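Local structure of CD1-2 antigen (Gallus gallus, 3DBX) at residues Arg82-Met87 with Phe99-Gly104; Asp125-Glu130 with Glu134-Gln139. The protein probably binds lipids in an MHC class I-like groove and presents them at the cell surface, as related CD1 molecules do. All coordinates share one frame; numbering follows the deposited sequence.

How the interactions relate
Both interactions belong to the MHC class I-like platform and reach the same antiparallel sheet, but they join different elements. Interaction 1 is wholly buried and apolar: a helix packs over a central strand, mainly through a methionine over a phenylalanine ring. Interaction 2 is a hairpin at the sheet border, partly buried, where five backbone hydrogen bonds join the strands and side chains pack on both faces. Its face bearing Val127, Tyr129 and Trp136 turns into the interior, while the face bearing Glu130 and Arg135 carries a salt bridge. The two meet where Phe99 CE1 lies 4.0 Å from Leu126 CD2, and palmitic acid touches residues of both.

Interaction 1: Arg82-Met87 with Phe99-Gly104; sequences RFMHEM and FQIHTG. With PLM (palmitic acid), chain F.
Met84 of the helix sits above Phe99 of the strand with their CA atoms 7.5 Å apart, the closest pair of CA atoms between 82-87 and 99-104. This is the layering of the MHC class I-like platform, in which helix 77-89 rides on the antiparallel sheet and strand 97-107 forms part of its floor. Side chains bridge most of the gap, and Met84 does nearly all of the reaching. Its CB stands over the Phe99 ring, 4.3 Å from the centroid, and its SD lies over the same ring at 4.2 Å from that centroid, 28° off the normal. The second is a Met-aromatic contact made on a ring face. A bend at the second torsion (chi2 -50°) folds the thioether back across the phenyl group, where SD comes to 3.7 Å from Phe99 CD1. The methyl group beyond it approaches Ile101 only loosely, in a contact that depends on which conformer of Ile101 is modelled.

Neighbouring elements close round this buried cluster. Met148 of helix 143-154 and Leu19 and Ile119 of the flanking strands also touch Met84. On the underside of the sheet, Gln100 hydrogen-bonds to the chain of another protein, probably beta-2 microglobulin.

The same segments contribute to the lipid site. Phe83 lies against the palmitic acid, its CG 3.6 Å from C7 of the acyl chain, and Met87 CG backs the phenyl ring over one face. From the floor, Thr103 approaches the far end of the lipid with OG1 3.8 Å from CF. At the carboxyl end, O1 of the palmitic acid lies over one face of the Arg82 guanidinium, 2.9 Å from NH1.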
ATOM      1  N   ARG A  82       9.421   2.422  24.061  1.00 67.81           N
ATOM      2  CA  ARG A  82       9.941   3.203  25.173  1.00 72.05           C
ATOM      3  C   ARG A  82      10.842   4.352  24.715  1.00 71.75           C
ATOM      4  O   ARG A  82      10.795   5.427  25.289  1.00 73.87           O
ATOM      5  CB  ARG A  82      10.654   2.316  26.197  1.00 76.01           C
ATOM      6  CG  ARG A  82      10.931   3.029  27.519  1.00 82.64           C
ATOM      7  CD  ARG A  82      11.189   2.058  28.682  1.00 88.03           C
ATOM      8  NE  ARG A  82      11.975   0.908  28.241  1.00 89.52           N
ATOM      9  CZ  ARG A  82      13.302   0.912  28.135  1.00 92.43           C
ATOM     10  NH1 ARG A  82      13.993   2.013  28.446  1.00 94.33           N
ATOM     11  NH2 ARG A  82      13.932  -0.187  27.718  1.00 92.43           N
ATOM     12  N   PHE A  83      11.635   4.140  23.673  1.00 69.81           N
ATOM     13  CA  PHE A  83      12.418   5.227  23.094  1.00 69.90           C
ATOM     14  C   PHE A  83      11.528   6.354  22.557  1.00 68.13           C
ATOM     15  O   PHE A  83      11.891   7.527  22.665  1.00 69.76           O
ATOM     16  CB  PHE A  83      13.309   4.716  21.966  1.00 68.45           C
ATOM     17  CG  PHE A  83      14.199   5.775  21.377  1.00 69.59           C
ATOM     18  CD1 PHE A  83      15.295   6.262  22.094  1.00 74.19           C
ATOM     19  CD2 PHE A  83      13.938   6.294  20.108  1.00 66.73           C
ATOM     20  CE1 PHE A  83      16.118   7.245  21.552  1.00 76.37           C
ATOM     21  CE2 PHE A  83      14.752   7.284  19.561  1.00 67.85           C
ATOM     22  CZ  PHE A  83      15.842   7.757  20.279  1.00 72.97           C
ATOM     23  N   MET A  84      10.380   6.003  21.973  1.00 64.64           N
ATOM     24  CA  MET A  84       9.465   7.028  21.438  1.00 63.55           C
ATOM     25  C   MET A  84       8.723   7.788  22.540  1.00 66.00           C
ATOM     26  O   MET A  84       8.628   9.015  22.481  1.00 67.40           O
ATOM     27  CB  MET A  84       8.506   6.446  20.410  1.00 59.48           C
ATOM     28  CG  MET A  84       9.173   5.899  19.118  1.00 58.60           C
ATOM     29  SD  MET A  84      10.349   7.012  18.298  1.00 59.91           S
ATOM     30  CE  MET A  84      10.965   5.935  17.004  1.00 57.86           C
ATOM     31  N   HIS A  85       8.227   7.075  23.553  1.00 67.80           N
ATOM     32  CA  HIS A  85       7.668   7.720  24.758  1.00 71.10           C
ATOM     33  C   HIS A  85       8.666   8.664  25.423  1.00 75.38           C
ATOM     34  O   HIS A  85       8.277   9.709  25.933  1.00 77.37           O
ATOM     35  CB  HIS A  85       7.181   6.689  25.785  1.00 72.86           C
ATOM     36  CG  HIS A  85       5.795   6.179  25.533  1.00 70.33           C
ATOM     37  ND1 HIS A  85       4.664   6.890  25.874  1.00 70.74           N
ATOM     38  CD2 HIS A  85       5.357   5.023  24.979  1.00 67.03           C
ATOM     39  CE1 HIS A  85       3.589   6.197  25.539  1.00 68.25           C
ATOM     40  NE2 HIS A  85       3.984   5.059  24.994  1.00 67.59           N
ATOM     41  N   GLU A  86       9.943   8.286  25.415  1.00 77.28           N
ATOM     42  CA  GLU A  86      11.012   9.071  26.034  1.00 82.13           C
ATOM     43  C   GLU A  86      11.337  10.370  25.301  1.00 81.95           C
ATOM     44  O   GLU A  86      11.626  11.386  25.935  1.00 85.33           O
ATOM     45  CB  GLU A  86      12.303   8.254  26.134  1.00 84.26           C
ATOM     46  CG  GLU A  86      12.194   6.872  26.774  1.00 87.18           C
ATOM     47  CD  GLU A  86      11.389   6.849  28.062  1.00 92.49           C
ATOM     48  OE1 GLU A  86      11.895   7.354  29.094  1.00 98.30           O
ATOM     49  OE2 GLU A  86      10.259   6.302  28.036  1.00 90.65           O
ATOM     50  N   MET A  87      11.336  10.320  23.974  1.00 78.40           N
ATOM     51  CA  MET A  87      11.670  11.490  23.155  1.00 79.06           C
ATOM     52  C   MET A  87      10.544  12.527  23.176  1.00 78.85           C
ATOM     53  O   MET A  87      10.795  13.734  23.127  1.00 80.95           O
ATOM     54  CB  MET A  87      11.994  11.075  21.711  1.00 75.87           C
ATOM     55  CG  MET A  87      13.243  10.196  21.549  1.00 77.80           C
ATOM     56  SD  MET A  87      14.821  10.974  21.981  1.00 86.25           S
ATOM     57  CE  MET A  87      15.031  10.506  23.703  1.00 88.93           C
ATOM     58  N   PHE A  99       4.129   8.029  15.746  1.00 41.81           N
ATOM     59  CA  PHE A  99       5.445   7.805  15.139  1.00 40.98           C
ATOM     60  C   PHE A  99       5.357   6.700  14.106  1.00 38.66           C
ATOM     61  O   PHE A  99       4.562   5.787  14.266  1.00 39.00           O
ATOM     62  CB  PHE A  99       6.501   7.456  16.200  1.00 41.96           C
ATOM     63  CG  PHE A  99       6.858   8.616  17.116  1.00 44.59           C
ATOM     64  CD1 PHE A  99       7.955   9.427  16.836  1.00 43.68           C
ATOM     65  CD2 PHE A  99       6.100   8.881  18.251  1.00 44.72           C
ATOM     66  CE1 PHE A  99       8.284  10.498  17.665  1.00 49.92           C
ATOM     67  CE2 PHE A  99       6.427   9.929  19.092  1.00 50.25           C
ATOM     68  CZ  PHE A  99       7.527  10.742  18.802  1.00 51.12           C
ATOM     69  N   GLN A 100       6.184   6.774  13.062  1.00 37.90           N
ATOM     70  CA  GLN A 100       6.209   5.758  11.992  1.00 35.09           C
ATOM     71  C   GLN A 100       7.649   5.421  11.604  1.00 35.77           C
ATOM     72  O   GLN A 100       8.535   6.289  11.646  1.00 36.28           O
ATOM     73  CB  GLN A 100       5.414   6.228  10.775  1.00 35.19           C
ATOM     74  CG  GLN A 100       3.886   6.309  10.998  1.00 35.59           C
ATOM     75  CD  GLN A 100       3.172   7.183  10.009  1.00 36.55           C
ATOM     76  OE1 GLN A 100       3.062   8.365  10.221  1.00 37.97           O
ATOM     77  NE2 GLN A 100       2.659   6.595   8.935  1.00 35.26           N
ATOM     78  N   ILE A 101       7.885   4.155  11.247  0.50 34.28           N
ATOM     79  CA  ILE A 101       9.231   3.666  10.915  0.50 35.64           C
ATOM     80  C   ILE A 101       9.186   2.854   9.630  0.50 34.42           C
ATOM     81  O   ILE A 101       8.471   1.857   9.549  0.50 33.20           O
ATOM     82  CB  ILE A 101       9.849   2.778  12.057  0.50 36.61           C
ATOM     83  CG1 ILE A 101       9.983   3.556  13.370  0.50 39.51           C
ATOM     84  CG2 ILE A 101      11.235   2.246  11.657  0.50 37.58           C
ATOM     85  CD1 ILE A 101       8.840   3.337  14.346  0.50 40.36           C
ATOM     86  N   HIS A 102       9.940   3.282   8.624  1.00 35.56           N
ATOM     87  CA  HIS A 102       9.983   2.578   7.352  1.00 34.66           C
ATOM     88  C   HIS A 102      11.421   2.160   7.109  1.00 37.11           C
ATOM     89  O   HIS A 102      12.307   2.993   7.045  1.00 38.31           O
ATOM     90  CB  HIS A 102       9.451   3.469   6.227  1.00 35.56           C
ATOM     91  CG  HIS A 102       9.455   2.811   4.882  1.00 34.57           C
ATOM     92  ND1 HIS A 102       9.460   3.531   3.709  1.00 33.83           N
ATOM     93  CD2 HIS A 102       9.443   1.500   4.522  1.00 36.72           C
ATOM     94  CE1 HIS A 102       9.454   2.695   2.681  1.00 38.22           C
ATOM     95  NE2 HIS A 102       9.460   1.455   3.146  1.00 35.12           N
ATOM     96  N   THR A 103      11.620   0.846   6.997  1.00 37.18           N
ATOM     97  CA  THR A 103      12.910   0.244   6.757  1.00 40.21           C
ATOM     98  C   THR A 103      12.849  -0.595   5.467  1.00 39.74           C
ATOM     99  O   THR A 103      11.796  -1.151   5.134  1.00 37.86           O
ATOM    100  CB  THR A 103      13.267  -0.682   7.944  1.00 41.25           C
ATOM    101  OG1 THR A 103      13.237   0.069   9.166  1.00 43.99           O
ATOM    102  CG2 THR A 103      14.628  -1.283   7.778  1.00 45.38           C
ATOM    103  N   GLY A 104      13.977  -0.710   4.763  1.00 41.83           N
ATOM    104  CA  GLY A 104      14.063  -1.564   3.581  1.00 41.90           C
ATOM    105  C   GLY A 104      15.443  -2.131   3.320  1.00 45.50           C
ATOM    106  O   GLY A 104      16.443  -1.553   3.729  1.00 47.03           O
TER
HETATM  107  C1  PLM F 522      15.661   3.624  25.566  1.00 68.45           C
HETATM  108  O1  PLM F 522      14.567   3.063  25.834  1.00 69.12           O
HETATM  109  O2  PLM F 522      15.882   4.757  26.052  1.00 68.55           O
HETATM  110  C2  PLM F 522      16.700   2.962  24.678  1.00 68.29           C
HETATM  111  C3  PLM F 522      16.060   1.920  23.757  1.00 68.56           C
HETATM  112  C4  PLM F 522      17.046   1.375  22.725  1.00 68.16           C
HETATM  113  C5  PLM F 522      17.019   2.172  21.418  1.00 68.15           C
HETATM  114  C6  PLM F 522      15.927   1.720  20.445  1.00 67.41           C
HETATM  115  C7  PLM F 522      15.360   2.886  19.637  1.00 66.76           C
HETATM  116  C8  PLM F 522      15.863   2.877  18.204  1.00 65.86           C
HETATM  117  C9  PLM F 522      14.773   3.333  17.238  1.00 65.75           C
HETATM  118  CA  PLM F 522      15.297   3.222  15.809  1.00 65.12           C
HETATM  119  CB  PLM F 522      14.231   2.750  14.829  1.00 64.64           C
HETATM  120  CC  PLM F 522      14.275   1.244  14.596  1.00 63.52           C
HETATM  121  CD  PLM F 522      15.073   0.877  13.352  1.00 63.09           C
HETATM  122  CE  PLM F 522      15.469  -0.581  13.436  1.00 63.06           C
HETATM  123  CF  PLM F 522      15.147  -1.326  12.146  1.00 63.32           C
HETATM  124  CG  PLM F 522      14.766  -2.772  12.442  1.00 62.30           C

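Interaction 2: Asp125-Glu130 with Glu134-Gln139; sequences DLVTYE and ERWVPQ
The Trp136 indole carries Tyr129 over one face: Tyr129 CB stands almost exactly on the normal of the six-membered ring, 3.5 Å from its centroid, while the phenol leans across the five-membered ring with the planes at 42°. Val127 CG2 approaches obliquely, 3.9 Å from Trp136 CE3. This cluster faces the helices, where Leu152 and Leu162 also touch Trp136.

Beneath it, strands 124-130 and 135-138 form an antiparallel hairpin at the border of the platform sheet. Thr128 and Val137 are a hydrogen-bonded pair, with Val137 N 2.6 Å from Thr128 O. Near the turn, a G1 bulge sets Glu134 and Arg135 opposite Glu130.

On the other face, Glu130 and Arg135 run side by side, each with CG anti to its backbone N (chi1 -175° in Arg135), before Arg135 bends at chi3. Glu130 OE1 meets Arg135 NH2 at 2.7 Å, a salt bridge of one oxygen and one nitrogen; planes 69° apart fit the lack of coplanar, two-point pairing. The folded Gln139 side chain lies against Thr128, NE2 3.5 Å from Thr128 CB. The hairpin thus puts the Trp136 indole against the bound palmitic acid and pairs Glu130 with Arg135 opposite, probably stabilising the carboxylate.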
ATOM      1  N   ASP A 125       8.475  13.515   7.602  1.00 49.92           N
ATOM      2  CA  ASP A 125       9.808  13.008   7.963  1.00 50.92           C
ATOM      3  C   ASP A 125      10.296  13.643   9.253  1.00 52.74           C
ATOM      4  O   ASP A 125       9.976  14.803   9.540  1.00 54.01           O
ATOM      5  CB  ASP A 125      10.835  13.276   6.861  1.00 53.89           C
ATOM      6  CG  ASP A 125      10.377  12.804   5.495  1.00 54.21           C
ATOM      7  OD1 ASP A 125       9.401  12.014   5.418  1.00 50.81           O
ATOM      8  OD2 ASP A 125      10.989  13.239   4.487  1.00 57.17           O
ATOM      9  N   LEU A 126      11.062  12.869  10.026  1.00 52.51           N
ATOM     10  CA  LEU A 126      11.610  13.340  11.304  1.00 54.59           C
ATOM     11  C   LEU A 126      13.131  13.160  11.398  1.00 57.83           C
ATOM     12  O   LEU A 126      13.831  14.134  11.634  1.00 61.76           O
ATOM     13  CB  LEU A 126      10.898  12.688  12.503  1.00 52.46           C
ATOM     14  CG  LEU A 126      11.396  13.061  13.912  1.00 55.57           C
ATOM     15  CD1 LEU A 126      11.173  14.529  14.197  1.00 57.67           C
ATOM     16  CD2 LEU A 126      10.746  12.190  14.990  1.00 53.75           C
ATOM     17  N   VAL A 127      13.626  11.925  11.237  1.00 57.12           N
ATOM     18  CA  VAL A 127      15.082  11.632  11.145  1.00 60.58           C
ATOM     19  C   VAL A 127      15.384  10.473  10.174  1.00 59.23           C
ATOM     20  O   VAL A 127      14.550   9.580   9.979  1.00 55.08           O
ATOM     21  CB  VAL A 127      15.762  11.334  12.535  1.00 62.54           C
ATOM     22  CG1 VAL A 127      15.762  12.561  13.428  1.00 66.24           C
ATOM     23  CG2 VAL A 127      15.110  10.153  13.253  1.00 59.33           C
ATOM     24  N   THR A 128      16.565  10.481   9.557  1.00 62.51           N
ATOM     25  CA  THR A 128      16.953   9.349   8.700  1.00 62.49           C
ATOM     26  C   THR A 128      18.317   8.751   9.071  1.00 65.74           C
ATOM     27  O   THR A 128      19.171   9.449   9.593  1.00 68.90           O
ATOM     28  CB  THR A 128      16.880   9.693   7.183  1.00 63.35           C
ATOM     29  OG1 THR A 128      16.985   8.485   6.414  1.00 62.92           O
ATOM     30  CG2 THR A 128      17.978  10.648   6.769  1.00 67.92           C
ATOM     31  N   TYR A 129      18.504   7.458   8.810  1.00 64.57           N
ATOM     32  CA  TYR A 129      19.776   6.803   9.121  1.00 68.31           C
ATOM     33  C   TYR A 129      20.685   6.650   7.904  1.00 71.48           C
ATOM     34  O   TYR A 129      20.351   5.965   6.940  1.00 68.54           O
ATOM     35  CB  TYR A 129      19.567   5.466   9.849  1.00 66.09           C
ATOM     36  CG  TYR A 129      20.853   4.720  10.157  1.00 70.74           C
ATOM     37  CD1 TYR A 129      21.789   5.240  11.058  1.00 75.23           C
ATOM     38  CD2 TYR A 129      21.147   3.499   9.536  1.00 71.12           C
ATOM     39  CE1 TYR A 129      22.975   4.562  11.343  1.00 79.74           C
ATOM     40  CE2 TYR A 129      22.351   2.810   9.818  1.00 74.93           C
ATOM     41  CZ  TYR A 129      23.250   3.354  10.722  1.00 78.95           C
ATOM     42  OH  TYR A 129      24.432   2.704  11.015  1.00 84.28           O
ATOM     43  N   GLU A 130      21.845   7.301   7.979  1.00 77.56           N
ATOM     44  CA  GLU A 130      22.863   7.263   6.934  1.00 82.73           C
ATOM     45  C   GLU A 130      23.881   6.145   7.227  1.00 85.67           C
ATOM     46  O   GLU A 130      24.752   6.297   8.079  1.00 89.17           O
ATOM     47  CB  GLU A 130      23.557   8.628   6.873  1.00 88.20           C
ATOM     48  CG  GLU A 130      24.171   8.997   5.537  1.00 93.17           C
ATOM     49  CD  GLU A 130      24.268  10.502   5.364  1.00 98.18           C
ATOM     50  OE1 GLU A 130      25.386  11.060   5.502  1.00105.07           O
ATOM     51  OE2 GLU A 130      23.217  11.132   5.117  1.00 95.31           O
ATOM     52  N   GLU A 134      27.669   6.373   9.157  1.00103.16           N
ATOM     53  CA  GLU A 134      27.478   5.890  10.537  1.00101.84           C
ATOM     54  C   GLU A 134      26.768   6.947  11.406  1.00100.01           C
ATOM     55  O   GLU A 134      27.195   7.244  12.530  1.00103.17           O
ATOM     56  CB  GLU A 134      28.830   5.454  11.143  1.00108.41           C
ATOM     57  CG  GLU A 134      28.716   4.594  12.399  1.00108.03           C
ATOM     58  CD  GLU A 134      30.016   3.908  12.793  1.00114.47           C
ATOM     59  OE1 GLU A 134      31.049   4.591  13.000  1.00121.87           O
ATOM     60  OE2 GLU A 134      29.992   2.666  12.923  1.00115.19           O
ATOM     61  N   ARG A 135      25.681   7.506  10.866  1.00 95.16           N
ATOM     62  CA  ARG A 135      25.047   8.708  11.418  1.00 94.28           C
ATOM     63  C   ARG A 135      23.541   8.767  11.162  1.00 87.58           C
ATOM     64  O   ARG A 135      23.071   8.392  10.087  1.00 84.45           O
ATOM     65  CB  ARG A 135      25.708   9.951  10.809  1.00 99.53           C
ATOM     66  CG  ARG A 135      25.254  11.293  11.373  1.00100.32           C
ATOM     67  CD  ARG A 135      25.968  12.456  10.683  1.00105.96           C
ATOM     68  NE  ARG A 135      25.573  12.643   9.282  1.00103.97           N
ATOM     69  CZ  ARG A 135      26.387  13.093   8.325  1.00108.73           C
ATOM     70  NH1 ARG A 135      27.653  13.389   8.604  1.00114.55           N
ATOM     71  NH2 ARG A 135      25.941  13.234   7.082  1.00106.55           N
ATOM     72  N   TRP A 136      22.798   9.251  12.157  1.00 85.71           N
ATOM     73  CA  TRP A 136      21.384   9.619  11.994  1.00 80.38           C
ATOM     74  C   TRP A 136      21.266  11.110  11.662  1.00 82.62           C
ATOM     75  O   TRP A 136      21.874  11.950  12.343  1.00 87.19           O
ATOM     76  CB  TRP A 136      20.615   9.318  13.275  1.00 77.77           C
ATOM     77  CG  TRP A 136      20.381   7.868  13.500  1.00 75.45           C
ATOM     78  CD1 TRP A 136      21.254   6.973  14.040  1.00 77.59           C
ATOM     79  CD2 TRP A 136      19.186   7.135  13.197  1.00 69.34           C
ATOM     80  NE1 TRP A 136      20.678   5.725  14.090  1.00 73.77           N
ATOM     81  CE2 TRP A 136      19.411   5.796  13.581  1.00 68.93           C
ATOM     82  CE3 TRP A 136      17.947   7.480  12.638  1.00 65.92           C
ATOM     83  CZ2 TRP A 136      18.444   4.795  13.422  1.00 64.37           C
ATOM     84  CZ3 TRP A 136      16.984   6.485  12.480  1.00 61.48           C
ATOM     85  CH2 TRP A 136      17.242   5.161  12.874  1.00 61.15           C
ATOM     86  N   VAL A 137      20.498  11.430  10.621  1.00 79.79           N
ATOM     87  CA  VAL A 137      20.403  12.798  10.083  1.00 82.33           C
ATOM     88  C   VAL A 137      19.001  13.398  10.271  1.00 78.90           C
ATOM     89  O   VAL A 137      17.996  12.747   9.935  1.00 73.65           O
ATOM     90  CB  VAL A 137      20.770  12.857   8.570  1.00 83.77           C
ATOM     91  CG1 VAL A 137      21.339  14.212   8.212  1.00 89.23           C
ATOM     92  CG2 VAL A 137      21.765  11.762   8.192  1.00 85.43           C
ATOM     93  N   PRO A 138      18.923  14.640  10.802  1.00 81.79           N
ATOM     94  CA  PRO A 138      17.639  15.332  10.991  1.00 79.58           C
ATOM     95  C   PRO A 138      16.964  15.702   9.667  1.00 78.70           C
ATOM     96  O   PRO A 138      17.635  16.161   8.739  1.00 81.89           O
ATOM     97  CB  PRO A 138      18.034  16.609  11.748  1.00 84.63           C
ATOM     98  CG  PRO A 138      19.396  16.358  12.262  1.00 87.90           C
ATOM     99  CD  PRO A 138      20.047  15.471  11.270  1.00 87.64           C
ATOM    100  N   GLN A 139      15.645  15.495   9.598  1.00 74.89           N
ATOM    101  CA  GLN A 139      14.854  15.770   8.396  1.00 74.09           C
ATOM    102  C   GLN A 139      14.041  17.066   8.502  1.00 75.63           C
ATOM    103  O   GLN A 139      13.643  17.640   7.482  1.00 76.87           O
ATOM    104  CB  GLN A 139      13.915  14.606   8.096  1.00 69.02           C
ATOM    105  CG  GLN A 139      14.585  13.241   7.836  1.00 68.76           C
ATOM    106  CD  GLN A 139      15.067  13.067   6.404  1.00 70.26           C
ATOM    107  OE1 GLN A 139      15.783  13.918   5.863  1.00 76.09           O
ATOM    108  NE2 GLN A 139      14.682  11.961   5.784  1.00 64.96           N
TER